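Local coordinates for protein mucus binding proteinn (Lactobacillus reuteri, PDB 4MT5) that probably mediates adhesion of lactobacilli to gastrointestinal mucus, as one mucin-binding repeat of a cell-wall-anchored surface protein with ubiquitin-like beta-grasp folds, at residues Q2-T13 / V61-H72; K71-A79 / K114-T123. All coordinates share one frame; numbering follows the deposited sequence.

Contact 1: residues Q2-T13 / V61-H72; sequences QTAYVKYVDDTT and VGTPTYEVHFKH
Tyr5 to Asp10 pair with Thr65 to Phe70 as two parallel strands, the parallel pairing expected of the ubiquitin-like beta-grasp fold, here in the mucin-binding domain of the repeat. A ladder from Tyr5 N to Pro64 O (2.8 Å) through Asp11 N to Phe70 O (2.7 Å) joins the backbones. On the face bearing Val6, Tyr8, Val68 and Phe70, the Tyr8 and Phe70 rings lie side by side, edge against edge, with Tyr8 CD1 3.7 Å from Phe70 CE2. The opposite face carries polar contacts beside Tyr5 and Val9. Lys7, its chain bent at chi3 (77°), runs alongside Glu67 in a salt bridge, NZ to OE2 3.4 Å. His69 bridges two carboxylates, giving ND1 to the syn lone pair of Asp11 OD1 (2.7 Å) and NE2 to Glu67 OE1 (2.8 Å). At the C-terminal end Asp10 OD2 accepts from His72 NE2 (3.0 Å) on one side of the carboxylate plane and from Thr13 OG1 on the other; His72 ND1 bonds Asp120, and Thr12 CG2 sits over the imidazole centre in a CH-pi contact. Strand 16-24 flanks 2-10 and strand 46-51 flanks 65-72; Ile38 of helix 35-42 covers Val68 and Phe70, and Tyr8 OH bonds Tyr32.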
# COMPACT_ATOMS: atom_id res chain seq x y z
N GLN A 2 13.46 -22.15 42.96
CA GLN A 2 14.08 -21.80 41.71
C GLN A 2 13.26 -20.79 40.94
O GLN A 2 12.12 -20.48 41.28
CB GLN A 2 14.29 -23.06 40.88
CG GLN A 2 14.88 -24.18 41.68
CD GLN A 2 16.14 -23.75 42.39
OE1 GLN A 2 17.06 -23.21 41.76
NE2 GLN A 2 16.20 -23.98 43.70
N THR A 3 13.87 -20.26 39.88
CA THR A 3 13.21 -19.30 39.03
C THR A 3 13.35 -19.75 37.59
O THR A 3 14.37 -20.34 37.21
CB THR A 3 13.79 -17.88 39.22
OG1 THR A 3 13.27 -17.33 40.44
CG2 THR A 3 13.40 -16.97 38.09
N ALA A 4 12.31 -19.53 36.80
CA ALA A 4 12.42 -19.75 35.37
C ALA A 4 11.70 -18.61 34.67
O ALA A 4 10.64 -18.18 35.12
CB ALA A 4 11.82 -21.09 35.01
N TYR A 5 12.30 -18.11 33.59
CA TYR A 5 11.74 -16.96 32.87
C TYR A 5 11.22 -17.40 31.51
O TYR A 5 11.87 -18.20 30.82
CB TYR A 5 12.79 -15.86 32.67
CG TYR A 5 13.26 -15.15 33.91
CD1 TYR A 5 12.38 -14.38 34.68
CD2 TYR A 5 14.59 -15.21 34.31
CE1 TYR A 5 12.82 -13.71 35.82
CE2 TYR A 5 15.03 -14.54 35.44
CZ TYR A 5 14.15 -13.79 36.19
OH TYR A 5 14.60 -13.14 37.32
N VAL A 6 10.07 -16.88 31.11
CA VAL A 6 9.55 -17.13 29.77
C VAL A 6 9.39 -15.77 29.10
O VAL A 6 8.61 -14.94 29.57
CB VAL A 6 8.22 -17.90 29.83
CG1 VAL A 6 7.67 -18.12 28.44
CG2 VAL A 6 8.41 -19.23 30.54
N LYS A 7 10.17 -15.52 28.05
CA LYS A 7 10.29 -14.16 27.50
C LYS A 7 9.76 -14.11 26.07
O LYS A 7 10.27 -14.80 25.18
CB LYS A 7 11.76 -13.70 27.56
CG LYS A 7 12.05 -12.36 26.92
CD LYS A 7 13.44 -11.78 27.32
CE LYS A 7 14.59 -12.46 26.57
NZ LYS A 7 15.93 -11.85 26.85
N TYR A 8 8.71 -13.32 25.87
CA TYR A 8 8.08 -13.18 24.56
C TYR A 8 8.63 -11.95 23.87
O TYR A 8 8.46 -10.83 24.36
CB TYR A 8 6.56 -13.01 24.70
CG TYR A 8 5.84 -14.15 25.37
CD1 TYR A 8 5.18 -15.11 24.62
CD2 TYR A 8 5.82 -14.28 26.76
CE1 TYR A 8 4.50 -16.17 25.24
CE2 TYR A 8 5.16 -15.33 27.38
CZ TYR A 8 4.50 -16.27 26.62
OH TYR A 8 3.84 -17.31 27.23
N VAL A 9 9.26 -12.15 22.71
CA VAL A 9 9.99 -11.10 22.02
C VAL A 9 9.43 -10.75 20.64
O VAL A 9 9.21 -11.61 19.81
CB VAL A 9 11.46 -11.52 21.82
CG1 VAL A 9 12.19 -10.46 21.08
CG2 VAL A 9 12.11 -11.76 23.15
N ASP A 10 9.21 -9.47 20.41
CA ASP A 10 8.88 -8.94 19.08
C ASP A 10 10.16 -8.67 18.28
O ASP A 10 10.83 -7.66 18.48
CB ASP A 10 8.05 -7.65 19.23
CG ASP A 10 7.86 -6.92 17.91
OD1 ASP A 10 8.09 -7.53 16.84
OD2 ASP A 10 7.46 -5.73 17.95
N ASP A 11 10.47 -9.57 17.35
CA ASP A 11 11.71 -9.49 16.59
C ASP A 11 11.74 -8.26 15.71
O ASP A 11 12.81 -7.73 15.43
CB ASP A 11 11.95 -10.75 15.74
CG ASP A 11 12.31 -11.99 16.60
OD1 ASP A 11 12.38 -11.85 17.85
OD2 ASP A 11 12.53 -13.10 16.04
N THR A 12 10.57 -7.78 15.31
CA THR A 12 10.49 -6.61 14.42
C THR A 12 11.08 -5.35 15.07
O THR A 12 12.02 -4.75 14.54
CB THR A 12 9.03 -6.35 13.93
OG1 THR A 12 8.62 -7.38 13.03
CG2 THR A 12 8.95 -5.04 13.21
N THR A 13 10.52 -4.95 16.21
CA THR A 13 11.02 -3.79 16.94
C THR A 13 12.22 -4.10 17.84
O THR A 13 13.05 -3.23 18.11
CB THR A 13 9.93 -3.17 17.83
OG1 THR A 13 9.49 -4.12 18.80
CG2 THR A 13 8.75 -2.70 16.99
N VAL A 61 18.38 -25.75 38.37
CA VAL A 61 19.05 -25.01 39.42
C VAL A 61 19.56 -23.67 38.99
O VAL A 61 19.87 -22.81 39.82
CB VAL A 61 20.21 -25.79 40.02
CG1 VAL A 61 19.69 -26.82 40.96
CG2 VAL A 61 21.02 -26.42 38.91
N GLY A 62 19.67 -23.46 37.69
CA GLY A 62 20.12 -22.16 37.24
C GLY A 62 19.00 -21.15 37.36
O GLY A 62 18.03 -21.33 38.09
N THR A 63 19.15 -20.06 36.62
CA THR A 63 18.05 -19.16 36.39
C THR A 63 17.90 -19.04 34.88
O THR A 63 18.45 -18.15 34.25
CB THR A 63 18.30 -17.80 37.07
OG1 THR A 63 18.15 -17.98 38.49
CG2 THR A 63 17.32 -16.75 36.61
N PRO A 64 17.17 -19.99 34.28
CA PRO A 64 17.03 -20.03 32.82
C PRO A 64 15.95 -19.12 32.28
O PRO A 64 14.91 -18.96 32.91
CB PRO A 64 16.64 -21.48 32.57
CG PRO A 64 15.94 -21.90 33.80
CD PRO A 64 16.57 -21.17 34.93
N THR A 65 16.22 -18.53 31.12
CA THR A 65 15.19 -17.88 30.32
C THR A 65 14.89 -18.68 29.05
O THR A 65 15.80 -19.06 28.29
CB THR A 65 15.61 -16.45 29.92
OG1 THR A 65 15.63 -15.63 31.09
CG2 THR A 65 14.64 -15.86 28.91
N TYR A 66 13.61 -18.96 28.82
CA TYR A 66 13.16 -19.53 27.57
C TYR A 66 12.50 -18.42 26.73
O TYR A 66 11.79 -17.57 27.26
CB TYR A 66 12.19 -20.66 27.85
CG TYR A 66 12.74 -21.77 28.71
CD1 TYR A 66 13.36 -22.88 28.13
CD2 TYR A 66 12.65 -21.73 30.09
CE1 TYR A 66 13.87 -23.92 28.92
CE2 TYR A 66 13.15 -22.77 30.88
CZ TYR A 66 13.75 -23.85 30.28
OH TYR A 66 14.25 -24.85 31.05
N GLU A 67 12.76 -18.42 25.42
CA GLU A 67 12.29 -17.33 24.56
C GLU A 67 11.20 -17.75 23.57
O GLU A 67 11.24 -18.81 22.95
CB GLU A 67 13.46 -16.66 23.83
CG GLU A 67 14.42 -15.85 24.74
CD GLU A 67 15.58 -15.19 23.96
OE1 GLU A 67 15.92 -15.70 22.87
OE2 GLU A 67 16.15 -14.17 24.43
N VAL A 68 10.19 -16.90 23.42
CA VAL A 68 9.19 -17.11 22.38
C VAL A 68 9.31 -15.93 21.42
O VAL A 68 9.04 -14.80 21.82
CB VAL A 68 7.74 -17.17 22.97
CG1 VAL A 68 6.72 -17.36 21.87
CG2 VAL A 68 7.62 -18.30 23.98
N HIS A 69 9.73 -16.17 20.18
CA HIS A 69 9.92 -15.04 19.26
C HIS A 69 8.72 -14.82 18.31
O HIS A 69 8.10 -15.76 17.83
CB HIS A 69 11.26 -15.17 18.48
CG HIS A 69 12.48 -15.00 19.34
ND1 HIS A 69 13.02 -13.76 19.64
CD2 HIS A 69 13.27 -15.91 19.95
CE1 HIS A 69 14.08 -13.92 20.40
NE2 HIS A 69 14.26 -15.21 20.61
N PHE A 70 8.40 -13.56 18.06
CA PHE A 70 7.35 -13.21 17.12
C PHE A 70 7.89 -12.21 16.13
O PHE A 70 8.93 -11.60 16.40
CB PHE A 70 6.20 -12.52 17.83
CG PHE A 70 5.47 -13.39 18.80
CD1 PHE A 70 4.28 -14.00 18.44
CD2 PHE A 70 5.95 -13.58 20.08
CE1 PHE A 70 3.60 -14.79 19.34
CE2 PHE A 70 5.27 -14.37 20.97
CZ PHE A 70 4.10 -14.97 20.60
N LYS A 71 7.20 -12.06 15.00
CA LYS A 71 7.43 -10.93 14.09
C LYS A 71 6.09 -10.32 13.74
O LYS A 71 5.05 -10.93 13.96
CB LYS A 71 8.15 -11.36 12.81
CG LYS A 71 7.40 -12.40 12.01
CD LYS A 71 8.11 -12.72 10.70
CE LYS A 71 7.72 -14.11 10.17
NZ LYS A 71 8.51 -14.41 8.94
N HIS A 72 6.11 -9.10 13.20
CA HIS A 72 4.87 -8.44 12.79
C HIS A 72 4.24 -9.13 11.59
O HIS A 72 4.91 -9.53 10.65
CB HIS A 72 5.12 -6.98 12.46
CG HIS A 72 5.33 -6.11 13.66
ND1 HIS A 72 5.30 -4.73 13.59
CD2 HIS A 72 5.56 -6.42 14.95
CE1 HIS A 72 5.50 -4.23 14.80
NE2 HIS A 72 5.67 -5.23 15.64
O HOH W 1 15.69 -22.79 37.62

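Contact 2: residues K71-A79 / K114-T123; sequences KHGMTHTDA and KRGYTTDNVT
Thr75 O takes two donors, the backbone N of Thr119 (2.9 Å) and a water molecule that also hydrogen-bonds to the hydroxyls of Thr77 and Thr119, so that one water links the Thr75 carbonyl to two side chains that share a face of the antiparallel pair. Thr75 N returns a bond to Thr119 O, and Thr77 and Tyr117 form the next hydrogen-bonded pair. On this face Tyr117 has CG between its backbone N and carbonyl carbon (chi1 48°), which lays the ring alongside Thr77; Thr77 CB stands over the ring, offset toward its rim, in a CH-pi contact 4.1 Å from the centroid. Further along, Thr75 OG1 donates to Asn121 OD1 (2.7 Å), the two side chains crossing at about a right angle, and Asn121 N bonds Gly73 O.

The end near His72 is organised by Asp120. Its OD2 receives His72 ND1 (2.7 Å) through the syn lone pair, in the imidazole plane and nearly straight (171°), although carboxylate and ring stand 78° apart. Asp120 OD1 accepts from Val122 N in an Asx turn, extended to an Asx motif by Thr123 N; Val122 CB lies over the centre of the His72 ring, 3.8 Å from its centroid. Met74 SD rests near Asp120 CA on this side.

Strand 126-129 lines the other edge of 117-120, touching Tyr117, Thr118 and Asp120. His76 NE2 bonds Asp130 and Tyr117 OH reaches Asn83 O, while Tyr46 of strand 46-51 packs against His72 and Val122.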
# COMPACT_ATOMS: atom_id res chain seq x y z
N LYS A 71 7.20 -12.06 15.00
CA LYS A 71 7.43 -10.93 14.09
C LYS A 71 6.09 -10.32 13.74
O LYS A 71 5.05 -10.93 13.96
CB LYS A 71 8.15 -11.36 12.81
CG LYS A 71 7.40 -12.40 12.01
CD LYS A 71 8.11 -12.72 10.70
CE LYS A 71 7.72 -14.11 10.17
NZ LYS A 71 8.51 -14.41 8.94
N HIS A 72 6.11 -9.10 13.20
CA HIS A 72 4.87 -8.44 12.79
C HIS A 72 4.24 -9.13 11.59
O HIS A 72 4.91 -9.53 10.65
CB HIS A 72 5.12 -6.98 12.46
CG HIS A 72 5.33 -6.11 13.66
ND1 HIS A 72 5.30 -4.73 13.59
CD2 HIS A 72 5.56 -6.42 14.95
CE1 HIS A 72 5.50 -4.23 14.80
NE2 HIS A 72 5.67 -5.23 15.64
N GLY A 73 2.92 -9.27 11.64
CA GLY A 73 2.18 -9.79 10.51
C GLY A 73 2.15 -8.78 9.39
O GLY A 73 2.08 -7.58 9.63
N MET A 74 2.21 -9.26 8.16
CA MET A 74 2.09 -8.37 7.01
C MET A 74 0.90 -8.74 6.14
O MET A 74 0.65 -9.92 5.85
CB MET A 74 3.38 -8.37 6.18
CG MET A 74 4.62 -7.86 6.92
SD MET A 74 4.54 -6.14 7.46
CE MET A 74 6.12 -6.00 8.30
N THR A 75 0.15 -7.71 5.75
CA THR A 75 -0.97 -7.89 4.84
C THR A 75 -0.70 -7.19 3.52
O THR A 75 -0.48 -5.98 3.49
CB THR A 75 -2.27 -7.33 5.41
OG1 THR A 75 -2.73 -8.19 6.47
CG2 THR A 75 -3.32 -7.27 4.33
N HIS A 76 -0.70 -7.94 2.43
CA HIS A 76 -0.47 -7.36 1.12
C HIS A 76 -1.75 -7.05 0.33
O HIS A 76 -2.57 -7.93 0.07
CB HIS A 76 0.45 -8.24 0.30
CG HIS A 76 0.68 -7.74 -1.09
ND1 HIS A 76 0.13 -8.35 -2.19
CD2 HIS A 76 1.40 -6.69 -1.55
CE1 HIS A 76 0.51 -7.69 -3.28
NE2 HIS A 76 1.27 -6.68 -2.91
N THR A 77 -1.94 -5.80 -0.02
CA THR A 77 -3.04 -5.42 -0.87
C THR A 77 -2.42 -5.13 -2.23
O THR A 77 -1.49 -4.34 -2.32
CB THR A 77 -3.71 -4.14 -0.36
OG1 THR A 77 -4.19 -4.35 0.98
CG2 THR A 77 -4.87 -3.77 -1.25
N ASP A 78 -2.90 -5.78 -3.29
CA ASP A 78 -2.33 -5.49 -4.61
C ASP A 78 -3.21 -4.65 -5.51
O ASP A 78 -4.37 -4.39 -5.20
CB ASP A 78 -1.89 -6.76 -5.34
CG ASP A 78 -2.99 -7.76 -5.42
OD1 ASP A 78 -4.05 -7.40 -5.99
OD2 ASP A 78 -2.80 -8.89 -4.88
N ALA A 79 -2.64 -4.27 -6.65
CA ALA A 79 -3.19 -3.24 -7.53
C ALA A 79 -4.59 -3.54 -8.09
O ALA A 79 -5.34 -2.62 -8.41
CB ALA A 79 -2.23 -2.96 -8.65
N LYS A 114 -2.61 2.71 -10.75
CA LYS A 114 -2.98 1.86 -9.62
C LYS A 114 -1.73 1.23 -9.05
O LYS A 114 -0.81 0.89 -9.80
CB LYS A 114 -3.93 0.74 -10.08
CG LYS A 114 -5.36 1.18 -10.29
CD LYS A 114 -6.15 0.14 -11.07
CE LYS A 114 -7.63 0.22 -10.75
NZ LYS A 114 -8.46 -0.57 -11.71
N ARG A 115 -1.66 1.09 -7.72
CA ARG A 115 -0.56 0.32 -7.11
C ARG A 115 -0.98 -0.40 -5.84
O ARG A 115 -1.88 0.03 -5.13
CB ARG A 115 0.68 1.18 -6.81
CG ARG A 115 0.53 2.13 -5.63
CD ARG A 115 1.84 2.83 -5.32
NE ARG A 115 1.68 3.94 -4.38
CZ ARG A 115 2.63 4.82 -4.09
NH1 ARG A 115 3.82 4.73 -4.65
NH2 ARG A 115 2.39 5.80 -3.22
N GLY A 116 -0.30 -1.50 -5.57
CA GLY A 116 -0.50 -2.20 -4.32
C GLY A 116 0.43 -1.68 -3.25
O GLY A 116 1.29 -0.84 -3.51
N TYR A 117 0.28 -2.20 -2.04
CA TYR A 117 1.13 -1.82 -0.92
C TYR A 117 1.10 -2.90 0.15
O TYR A 117 0.29 -3.81 0.08
CB TYR A 117 0.68 -0.49 -0.34
CG TYR A 117 -0.80 -0.42 -0.09
CD1 TYR A 117 -1.66 0.07 -1.05
CD2 TYR A 117 -1.33 -0.85 1.11
CE1 TYR A 117 -3.03 0.14 -0.83
CE2 TYR A 117 -2.69 -0.79 1.34
CZ TYR A 117 -3.53 -0.29 0.37
OH TYR A 117 -4.89 -0.23 0.60
N THR A 118 1.97 -2.78 1.13
CA THR A 118 1.97 -3.72 2.25
C THR A 118 1.74 -2.99 3.57
O THR A 118 2.38 -1.97 3.84
CB THR A 118 3.29 -4.46 2.34
OG1 THR A 118 3.55 -5.11 1.09
CG2 THR A 118 3.23 -5.52 3.45
N THR A 119 0.82 -3.51 4.38
CA THR A 119 0.50 -2.92 5.67
C THR A 119 1.04 -3.82 6.78
O THR A 119 1.02 -5.04 6.63
CB THR A 119 -1.01 -2.74 5.87
OG1 THR A 119 -1.56 -2.02 4.77
CG2 THR A 119 -1.29 -1.96 7.14
N ASP A 120 1.53 -3.21 7.87
CA ASP A 120 1.96 -3.91 9.07
C ASP A 120 0.70 -4.21 9.86
O ASP A 120 -0.07 -3.30 10.15
CB ASP A 120 2.89 -2.98 9.85
CG ASP A 120 3.50 -3.62 11.09
OD1 ASP A 120 2.77 -4.22 11.92
OD2 ASP A 120 4.74 -3.49 11.24
N ASN A 121 0.47 -5.47 10.20
CA ASN A 121 -0.75 -5.87 10.92
C ASN A 121 -0.81 -5.39 12.37
O ASN A 121 -1.90 -5.28 12.96
CB ASN A 121 -0.93 -7.40 10.92
CG ASN A 121 -1.37 -7.95 9.57
OD1 ASN A 121 -1.27 -7.29 8.53
ND2 ASN A 121 -1.87 -9.18 9.59
N VAL A 122 0.35 -5.15 12.95
CA VAL A 122 0.43 -4.73 14.34
C VAL A 122 0.32 -3.21 14.44
O VAL A 122 -0.51 -2.69 15.17
CB VAL A 122 1.74 -5.21 15.01
CG1 VAL A 122 1.92 -4.53 16.35
CG2 VAL A 122 1.74 -6.73 15.17
N THR A 123 1.15 -2.50 13.69
CA THR A 123 1.11 -1.06 13.81
C THR A 123 -0.07 -0.47 13.05
O THR A 123 -0.66 0.52 13.48
CB THR A 123 2.40 -0.41 13.32
OG1 THR A 123 2.48 -0.50 11.89
CG2 THR A 123 3.60 -1.10 13.93
O HOH W 2 -2.38 -4.12 3.15
O HOH W 3 -2.11 -11.22 7.50

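In the fold
Strand 65-77 serves both contacts: its first part pairs in parallel with 2-10 in contact 1, its last part antiparallel with 117-120 in contact 2, their centres about 27 Å apart. Both are partly buried, contact 1 with the larger buried share. Contact 1, toward one end of the elongated chain, has a buried apolar face under the helix, with a salt bridge and histidine-carboxylate bonds on the opposite face. Contact 2, near the middle, is more polar, built from threonines, waters and an Asx motif, and joins the strand continuing from the mucin-binding part to one within the Muc B2-like part. His72 belongs to both, its two ring nitrogens reaching Asp10 and Asp120, so one imidazole couples the two pairings.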